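Local coordinates for protein glucosamine--fructose-6-phosphate aminotransferase [isomerizing] (Francisella tularensis subsp. tularensis, PDB 3TBF) that probably forms the isomerase part of glucosamine-6-phosphate synthase, which makes glucosamine-6-phosphate from fructose-6-phosphate and glutamine-derived ammonia, and consists of two SIS domains, at residues N27-A31 against F151-A155; L33-I38 against T197-K201; F43-A47 against D148-M152. All coordinates share one frame. Residues are numbered along the deposited sequence.

Interaction 1: residues N27-A31 against F151-A155; sequences NTILA and FMTKA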
loop_
_atom_site.group_PDB
_atom_site.type_symbol
_atom_site.label_atom_id
_atom_site.label_comp_id
_atom_site.label_asym_id
_atom_site.label_seq_id
_atom_site.Cartn_x
_atom_site.Cartn_y
_atom_site.Cartn_z
ATOM N N ASN A 27 10.393 -23.807 16.710
ATOM C CA ASN A 27 11.142 -23.174 17.780
ATOM C C ASN A 27 10.513 -21.858 18.246
ATOM O O ASN A 27 10.409 -21.604 19.430
ATOM C CB ASN A 27 12.597 -22.984 17.368
ATOM C CG ASN A 27 13.425 -24.329 17.408
ATOM O OD1 ASN A 27 13.028 -25.327 18.026
ATOM N ND2 ASN A 27 14.553 -24.332 16.728
ATOM N N THR A 28 10.007 -21.049 17.336
ATOM C CA THR A 28 9.369 -19.819 17.747
ATOM C C THR A 28 8.124 -20.072 18.607
ATOM O O THR A 28 7.910 -19.393 19.607
ATOM C CB THR A 28 8.980 -18.981 16.550
ATOM O OG1 THR A 28 10.145 -18.782 15.742
ATOM C CG2 THR A 28 8.437 -17.660 17.001
ATOM N N ILE A 29 7.302 -21.026 18.221
ATOM C CA ILE A 29 6.106 -21.322 19.009
ATOM C C ILE A 29 6.462 -21.874 20.411
ATOM O O ILE A 29 5.936 -21.462 21.448
ATOM C CB ILE A 29 5.250 -22.400 18.340
ATOM C CG1 ILE A 29 4.638 -21.878 17.067
ATOM C CG2 ILE A 29 4.139 -22.861 19.257
ATOM C CD1 ILE A 29 3.979 -22.957 16.209
ATOM N N LEU A 30 7.367 -22.820 20.400
ATOM C CA LEU A 30 7.818 -23.485 21.609
ATOM C C LEU A 30 8.212 -22.474 22.683
ATOM O O LEU A 30 7.894 -22.648 23.834
ATOM C CB LEU A 30 8.986 -24.417 21.273
ATOM C CG LEU A 30 9.033 -25.847 21.829
ATOM C CD1 LEU A 30 8.716 -25.890 23.347
ATOM C CD2 LEU A 30 8.078 -26.770 21.056
ATOM N N ALA A 31 8.888 -21.399 22.314
ATOM C CA ALA A 31 9.406 -20.467 23.312
ATOM C C ALA A 31 8.306 -19.682 24.039
ATOM O O ALA A 31 8.582 -19.027 25.054
ATOM C CB ALA A 31 10.434 -19.495 22.681
ATOM N N PHE A 151 9.374 -9.661 21.870
ATOM C CA PHE A 151 9.066 -11.011 21.505
ATOM C C PHE A 151 10.114 -11.466 20.475
ATOM O O PHE A 151 10.185 -10.911 19.378
ATOM C CB PHE A 151 7.685 -11.099 20.904
ATOM C CG PHE A 151 7.299 -12.476 20.565
ATOM C CD1 PHE A 151 8.152 -13.296 19.811
ATOM C CD2 PHE A 151 6.127 -13.011 21.018
ATOM C CE1 PHE A 151 7.827 -14.610 19.497
ATOM C CE2 PHE A 151 5.809 -14.352 20.725
ATOM C CZ PHE A 151 6.667 -15.132 19.946
HETATM N N MSE A 152 10.904 -12.491 20.832
HETATM C CA MSE A 152 11.985 -12.930 19.994
HETATM C C MSE A 152 11.500 -14.059 19.075
HETATM O O MSE A 152 10.915 -15.012 19.517
HETATM C CB MSE A 152 13.131 -13.475 20.864
HETATM C CG MSE A 152 13.640 -12.526 21.944
HETATM SE SE MSE A 152 14.176 -10.780 21.193
HETATM C CE MSE A 152 15.668 -11.502 20.094
ATOM N N THR A 153 11.763 -13.931 17.788
ATOM C CA THR A 153 11.645 -15.023 16.863
ATOM C C THR A 153 12.868 -15.922 17.048
ATOM O O THR A 153 13.826 -15.536 17.660
ATOM C CB THR A 153 11.592 -14.502 15.421
ATOM O OG1 THR A 153 12.763 -13.691 15.175
ATOM C CG2 THR A 153 10.318 -13.663 15.192
ATOM N N LYS A 154 12.801 -17.154 16.575
ATOM C CA LYS A 154 13.949 -18.034 16.624
ATOM C C LYS A 154 14.268 -18.415 15.219
ATOM O O LYS A 154 14.173 -19.579 14.865
ATOM C CB LYS A 154 13.655 -19.303 17.358
ATOM C CG LYS A 154 13.113 -19.167 18.761
ATOM C CD LYS A 154 13.739 -18.079 19.521
ATOM C CE LYS A 154 13.835 -18.433 20.930
ATOM N NZ LYS A 154 13.593 -17.290 21.796
ATOM N N ALA A 155 14.591 -17.443 14.397
ATOM C CA ALA A 155 14.942 -17.738 13.040
ATOM C C ALA A 155 16.411 -18.198 12.887
ATOM O O ALA A 155 16.721 -18.862 11.895
ATOM C CB ALA A 155 14.637 -16.546 12.146
HETATM O O HOH W 1 15.959 -22.207 14.790
#
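Lys-154 and Thr-28 carry most of this contact, in which the C-terminal part of helix 21-30 lies against the chain as it leaves the edge strand 149-152 of the first SIS sheet. Thr-28 reaches the 151-155 segment with both OG1 and CG2. Its OG1 accepts a hydrogen bond from the backbone N of Lys-154 (3.2 Å, 161° at the hydrogen) and is itself bonded to the carbonyl of Ala-24, one turn back in the helix, so a single hydroxyl serves helix and strand end together. Its CG2 sits 4.0 Å from CE1 of Phe-151, at the ring edge, and 4.2 Å from CA of Thr-153. Lys-154, the residue with the most area covered, lays its aliphatic chain along the helix: its CG is 3.7 Å from O of Asn-27, its CB 3.8 Å from CB of Asn-27, and its NZ 4.0 Å from CB of Ala-31. N of Ala-31 bonds to O of Asn-27 (3.3 Å), which lets one long side chain cover both. Asn-27 adds a solvent-mediated link, since a water accepts from its ND2 (3.2 Å) and donates to O of Lys-154 (3.2 Å). Helix 165-184 backs the inner side, with Thr-169 against both Thr-28 and Thr-153. The backbone of Phe-151 and Thr-153 pairs with Cys-136 of the adjoining strand, whereas the amide of Lys-154 is met by the Thr-28 hydroxyl. A side-chain acceptor thus supplies the direct polar join between helix and strand end, a water adds a second, and methyl and methylene groups fill the space around them.

Interaction 2: residues L33-I38 against T197-K201; sequences LADGEI and TEELK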
loop_
_atom_site.group_PDB
_atom_site.type_symbol
_atom_site.label_atom_id
_atom_site.label_comp_id
_atom_site.label_asym_id
_atom_site.label_seq_id
_atom_site.Cartn_x
_atom_site.Cartn_y
_atom_site.Cartn_z
ATOM N N LEU A 33 5.267 -21.207 24.879
ATOM C CA LEU A 33 4.385 -22.197 25.484
ATOM C C LEU A 33 4.759 -22.485 26.944
ATOM O O LEU A 33 5.891 -22.248 27.381
ATOM C CB LEU A 33 4.426 -23.518 24.694
ATOM C CG LEU A 33 3.803 -23.593 23.291
ATOM C CD1 LEU A 33 3.680 -25.081 22.822
ATOM C CD2 LEU A 33 2.449 -22.888 23.185
ATOM N N ALA A 34 3.776 -22.991 27.676
ATOM C CA ALA A 34 3.968 -23.563 28.998
ATOM C C ALA A 34 2.921 -24.640 29.112
ATOM O O ALA A 34 1.715 -24.345 29.177
ATOM C CB ALA A 34 3.773 -22.512 30.072
ATOM N N ASP A 35 3.382 -25.888 29.101
ATOM C CA ASP A 35 2.502 -27.071 29.113
ATOM C C ASP A 35 1.665 -27.154 27.823
ATOM O O ASP A 35 0.519 -27.599 27.841
ATOM C CB ASP A 35 1.558 -27.084 30.344
ATOM C CG ASP A 35 2.314 -27.128 31.697
ATOM O OD1 ASP A 35 3.257 -27.950 31.864
ATOM O OD2 ASP A 35 1.935 -26.331 32.602
ATOM N N GLY A 36 2.255 -26.708 26.716
ATOM C CA GLY A 36 1.572 -26.686 25.412
ATOM C C GLY A 36 0.491 -25.634 25.231
ATOM O O GLY A 36 -0.214 -25.698 24.262
ATOM N N GLU A 37 0.366 -24.690 26.168
ATOM C CA GLU A 37 -0.588 -23.586 26.065
ATOM C C GLU A 37 0.152 -22.272 25.916
ATOM O O GLU A 37 1.206 -22.073 26.507
ATOM C CB GLU A 37 -1.454 -23.487 27.317
ATOM C CG GLU A 37 -2.335 -24.708 27.562
ATOM C CD GLU A 37 -3.201 -24.544 28.817
ATOM O OE1 GLU A 37 -2.846 -23.723 29.705
ATOM O OE2 GLU A 37 -4.241 -25.234 28.916
ATOM N N ILE A 38 -0.401 -21.375 25.126
ATOM C CA ILE A 38 0.186 -20.057 25.020
ATOM C C ILE A 38 0.076 -19.388 26.359
ATOM O O ILE A 38 -0.987 -19.399 26.969
ATOM C CB ILE A 38 -0.440 -19.189 23.925
ATOM C CG1 ILE A 38 0.023 -19.705 22.566
ATOM C CG2 ILE A 38 0.055 -17.796 24.047
ATOM C CD1 ILE A 38 -0.703 -19.163 21.425
ATOM N N THR A 197 -4.425 -22.228 18.916
ATOM C CA THR A 197 -3.108 -22.640 19.326
ATOM C C THR A 197 -2.724 -23.964 18.631
ATOM O O THR A 197 -1.589 -24.100 18.169
ATOM C CB THR A 197 -2.990 -22.797 20.843
ATOM O OG1 THR A 197 -3.389 -21.590 21.485
ATOM C CG2 THR A 197 -1.552 -23.035 21.246
ATOM N N GLU A 198 -3.653 -24.918 18.548
ATOM C CA GLU A 198 -3.386 -26.188 17.855
ATOM C C GLU A 198 -3.131 -25.969 16.391
ATOM O O GLU A 198 -2.326 -26.648 15.803
ATOM C CB GLU A 198 -4.511 -27.241 18.030
ATOM C CG GLU A 198 -4.589 -27.808 19.476
ATOM C CD GLU A 198 -3.262 -28.537 19.993
ATOM O OE1 GLU A 198 -2.909 -29.619 19.428
ATOM O OE2 GLU A 198 -2.599 -28.058 20.977
ATOM N N GLU A 199 -3.828 -25.019 15.788
ATOM C CA GLU A 199 -3.573 -24.708 14.419
ATOM C C GLU A 199 -2.134 -24.175 14.209
ATOM O O GLU A 199 -1.505 -24.493 13.213
ATOM C CB GLU A 199 -4.632 -23.712 13.917
ATOM C CG GLU A 199 -4.301 -23.085 12.590
ATOM C CD GLU A 199 -5.445 -22.198 11.998
ATOM O OE1 GLU A 199 -6.503 -21.942 12.662
ATOM O OE2 GLU A 199 -5.231 -21.747 10.847
ATOM N N LEU A 200 -1.631 -23.353 15.122
ATOM C CA LEU A 200 -0.255 -22.869 15.027
ATOM C C LEU A 200 0.687 -24.061 15.145
ATOM O O LEU A 200 1.627 -24.171 14.383
ATOM C CB LEU A 200 0.075 -21.825 16.102
ATOM C CG LEU A 200 -0.654 -20.478 16.025
ATOM C CD1 LEU A 200 -0.122 -19.422 17.064
ATOM C CD2 LEU A 200 -0.678 -19.863 14.590
ATOM N N LYS A 201 0.432 -24.974 16.072
ATOM C CA LYS A 201 1.310 -26.162 16.174
ATOM C C LYS A 201 1.357 -27.049 14.906
ATOM O O LYS A 201 2.355 -27.727 14.638
ATOM C CB LYS A 201 0.937 -26.994 17.350
ATOM C CG LYS A 201 1.199 -26.319 18.644
ATOM C CD LYS A 201 0.838 -27.269 19.731
ATOM C CE LYS A 201 0.894 -26.651 21.085
ATOM N NZ LYS A 201 -0.023 -27.428 21.984
HETATM O O HOH W 2 -2.819 -21.766 24.145
#
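Two polar links join the small hairpin 33-38 to the C-terminal end of helix 190-201. In the direct one, NZ of Lys-201 donates to the backbone O of Gly-36 at 2.9 Å; the same NZ forms a salt bridge with OE2 of Glu-198 (2.8 Å), so the ammonium is shared between its own helix and the hairpin. The other runs through a water, which accepts from N of Ile-38 (2.6 Å) and donates to OG1 of Thr-197 (2.7 Å), a hydroxyl also bonded to the carbonyl of Ile-193. The hairpin turns through a type I' beta turn from Ala-34 to Glu-37, with Asp-35 and Gly-36 both at positive phi. At Gly-36 a CB would lie only about 3.4 Å from NZ of Lys-201. Aliphatic packing places CD1 of Leu-33 3.6 Å from CE of Lys-201 and CD1 of Ile-38 4.4 Å from CD1 of Leu-200; CD1 of Ile-38 also makes a van der Waals contact with OG1 of Thr-197 (3.6 Å). Ile-38 and Leu-200 both continue onto helix 165-184. Hence the polar links hold the hairpin through its backbone, directly at Gly-36 and through water at Ile-38, while its side chains supply the aliphatic packing.

Interaction 3: residues F43-A47 against D148-M152; sequences FDKRA and DIAFM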
loop_
_atom_site.group_PDB
_atom_site.type_symbol
_atom_site.label_atom_id
_atom_site.label_comp_id
_atom_site.label_asym_id
_atom_site.label_seq_id
_atom_site.Cartn_x
_atom_site.Cartn_y
_atom_site.Cartn_z
ATOM N N PHE A 43 6.276 -14.134 28.602
ATOM C CA PHE A 43 6.624 -12.768 28.222
ATOM C C PHE A 43 7.300 -12.057 29.382
ATOM O O PHE A 43 7.299 -12.535 30.515
ATOM C CB PHE A 43 5.380 -11.972 27.818
ATOM C CG PHE A 43 4.863 -12.298 26.448
ATOM C CD1 PHE A 43 4.230 -13.503 26.200
ATOM C CD2 PHE A 43 4.998 -11.379 25.400
ATOM C CE1 PHE A 43 3.750 -13.807 24.935
ATOM C CE2 PHE A 43 4.515 -11.672 24.117
ATOM C CZ PHE A 43 3.892 -12.886 23.885
ATOM N N ASP A 44 7.877 -10.902 29.092
ATOM C CA ASP A 44 8.418 -10.060 30.141
ATOM C C ASP A 44 7.240 -9.745 31.085
ATOM O O ASP A 44 6.096 -9.895 30.684
ATOM C CB ASP A 44 9.068 -8.816 29.526
ATOM C CG ASP A 44 10.019 -9.160 28.328
ATOM O OD1 ASP A 44 10.857 -10.085 28.457
ATOM O OD2 ASP A 44 9.931 -8.518 27.258
ATOM N N LYS A 45 7.481 -9.387 32.344
ATOM C CA LYS A 45 6.331 -9.263 33.279
ATOM C C LYS A 45 5.568 -7.933 33.165
ATOM O O LYS A 45 4.432 -7.828 33.615
ATOM C CB LYS A 45 6.707 -9.644 34.746
ATOM C CG LYS A 45 7.881 -8.883 35.422
ATOM C CD LYS A 45 7.397 -7.686 36.295
ATOM C CE LYS A 45 8.363 -7.382 37.477
ATOM N NZ LYS A 45 9.524 -6.494 37.104
ATOM N N ARG A 46 6.174 -6.943 32.505
ATOM C CA ARG A 46 5.541 -5.638 32.230
ATOM C C ARG A 46 4.528 -5.774 31.117
ATOM O O ARG A 46 3.601 -4.995 31.021
ATOM C CB ARG A 46 6.578 -4.620 31.753
ATOM C CG ARG A 46 7.781 -4.463 32.664
ATOM C CD ARG A 46 7.774 -3.125 33.343
ATOM N NE ARG A 46 8.661 -3.057 34.530
ATOM C CZ ARG A 46 9.113 -1.889 34.991
ATOM N NH1 ARG A 46 8.734 -0.772 34.329
ATOM N NH2 ARG A 46 9.922 -1.814 36.080
ATOM N N ALA A 47 4.746 -6.766 30.268
ATOM C CA ALA A 47 3.911 -7.047 29.120
ATOM C C ALA A 47 2.420 -7.011 29.396
ATOM O O ALA A 47 1.666 -6.478 28.584
ATOM C CB ALA A 47 4.282 -8.416 28.527
ATOM N N ASP A 148 10.049 -1.514 25.333
ATOM C CA ASP A 148 9.618 -2.001 26.632
ATOM C C ASP A 148 9.611 -3.509 26.699
ATOM O O ASP A 148 9.926 -4.076 27.723
ATOM C CB ASP A 148 8.217 -1.523 26.952
ATOM C CG ASP A 148 8.134 -0.030 27.058
ATOM O OD1 ASP A 148 9.161 0.587 27.410
ATOM O OD2 ASP A 148 7.048 0.505 26.817
ATOM N N ILE A 149 9.213 -4.163 25.619
ATOM C CA ILE A 149 9.159 -5.605 25.594
ATOM C C ILE A 149 9.565 -6.142 24.228
ATOM O O ILE A 149 9.380 -5.496 23.205
ATOM C CB ILE A 149 7.769 -6.102 26.035
ATOM C CG1 ILE A 149 6.643 -5.567 25.162
ATOM C CG2 ILE A 149 7.441 -5.619 27.442
ATOM C CD1 ILE A 149 5.295 -6.172 25.592
ATOM N N ALA A 150 10.114 -7.331 24.218
ATOM C CA ALA A 150 10.618 -7.930 23.018
ATOM C C ALA A 150 10.084 -9.357 22.931
ATOM O O ALA A 150 10.277 -10.140 23.820
ATOM C CB ALA A 150 12.113 -7.951 23.059
ATOM N N PHE A 151 9.374 -9.661 21.870
ATOM C CA PHE A 151 9.066 -11.011 21.505
ATOM C C PHE A 151 10.114 -11.466 20.475
ATOM O O PHE A 151 10.185 -10.911 19.378
ATOM C CB PHE A 151 7.685 -11.099 20.904
ATOM C CG PHE A 151 7.299 -12.476 20.565
ATOM C CD1 PHE A 151 8.152 -13.296 19.811
ATOM C CD2 PHE A 151 6.127 -13.011 21.018
ATOM C CE1 PHE A 151 7.827 -14.610 19.497
ATOM C CE2 PHE A 151 5.809 -14.352 20.725
ATOM C CZ PHE A 151 6.667 -15.132 19.946
HETATM N N MSE A 152 10.904 -12.491 20.832
HETATM C CA MSE A 152 11.985 -12.930 19.994
HETATM C C MSE A 152 11.500 -14.059 19.075
HETATM O O MSE A 152 10.915 -15.012 19.517
HETATM C CB MSE A 152 13.131 -13.475 20.864
HETATM C CG MSE A 152 13.640 -12.526 21.944
HETATM SE SE MSE A 152 14.176 -10.780 21.193
HETATM C CE MSE A 152 15.668 -11.502 20.094
#
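This is a loop-to-edge-strand contact, partly polar and partly hydrophobic: the connection between strand 37-38 and helix 47-52 lies along strand 149-152, an outermost strand of the parallel sheet in the first SIS domain. Along that strand, Ile-149 and Phe-151 pair through their backbones with strand 129-136, and the intervening Ala-150 presents its amide to the loop. Asp-44 takes up that amide: its OD2 accepts a hydrogen bond from N of Ala-150 (3.3 Å, 163° at the hydrogen), a carboxylate standing where a further strand would offer a carbonyl. The same OD2 lies 3.4 Å from CA and 3.5 Å from CB of Ile-149, so the acid is pressed close to the strand at this residue. Ile-149, the residue most covered here, extends to the start of helix 47-52, where its CD1 meets CB of Ala-47 at 3.8 Å. At the other end of the contact the rings of Phe-43 and Phe-151 pack obliquely, with centroids 5.7 Å apart and planes at 71°; CZ of Phe-43 approaches CD2 of Phe-151, at the edge of the latter ring, to 3.6 Å. The two segments run in opposite senses, Phe-43 lying nearest Phe-151 and Asp-44 nearest Ile-149. Around the pair, Leu-50 and Phe-51 of helix 47-52 add to the packing on Ile-149, Val-180 of helix 165-184 touches Phe-43, Ala-173 and Ile-176 of that helix touch Phe-151, and Val-144 of helix 142-146 lies against Ala-150.

In the fold
Interactions 1 and 3 join the N-terminal part of the chain to strand 149-152 and the residues just after it, interaction 2 joins it to helix 190-201. Interactions 1 and 3 share Phe-151 and use overlapping parts of the strand, their centres about 13 Å apart; loop 43-47 and helix 21-30 each meet part of the sheet's outer edge, at Ala-150 and just past the strand at Lys-154. Interaction 2 has its centre about 12 Å from that of interaction 1 and touches it directly, CD1 of Ile-29 lying 3.2 Å from O of Leu-200. Interactions 2 and 3 have centres about 18 Å apart and do not meet. Helix 165-184 receives side chains from all three.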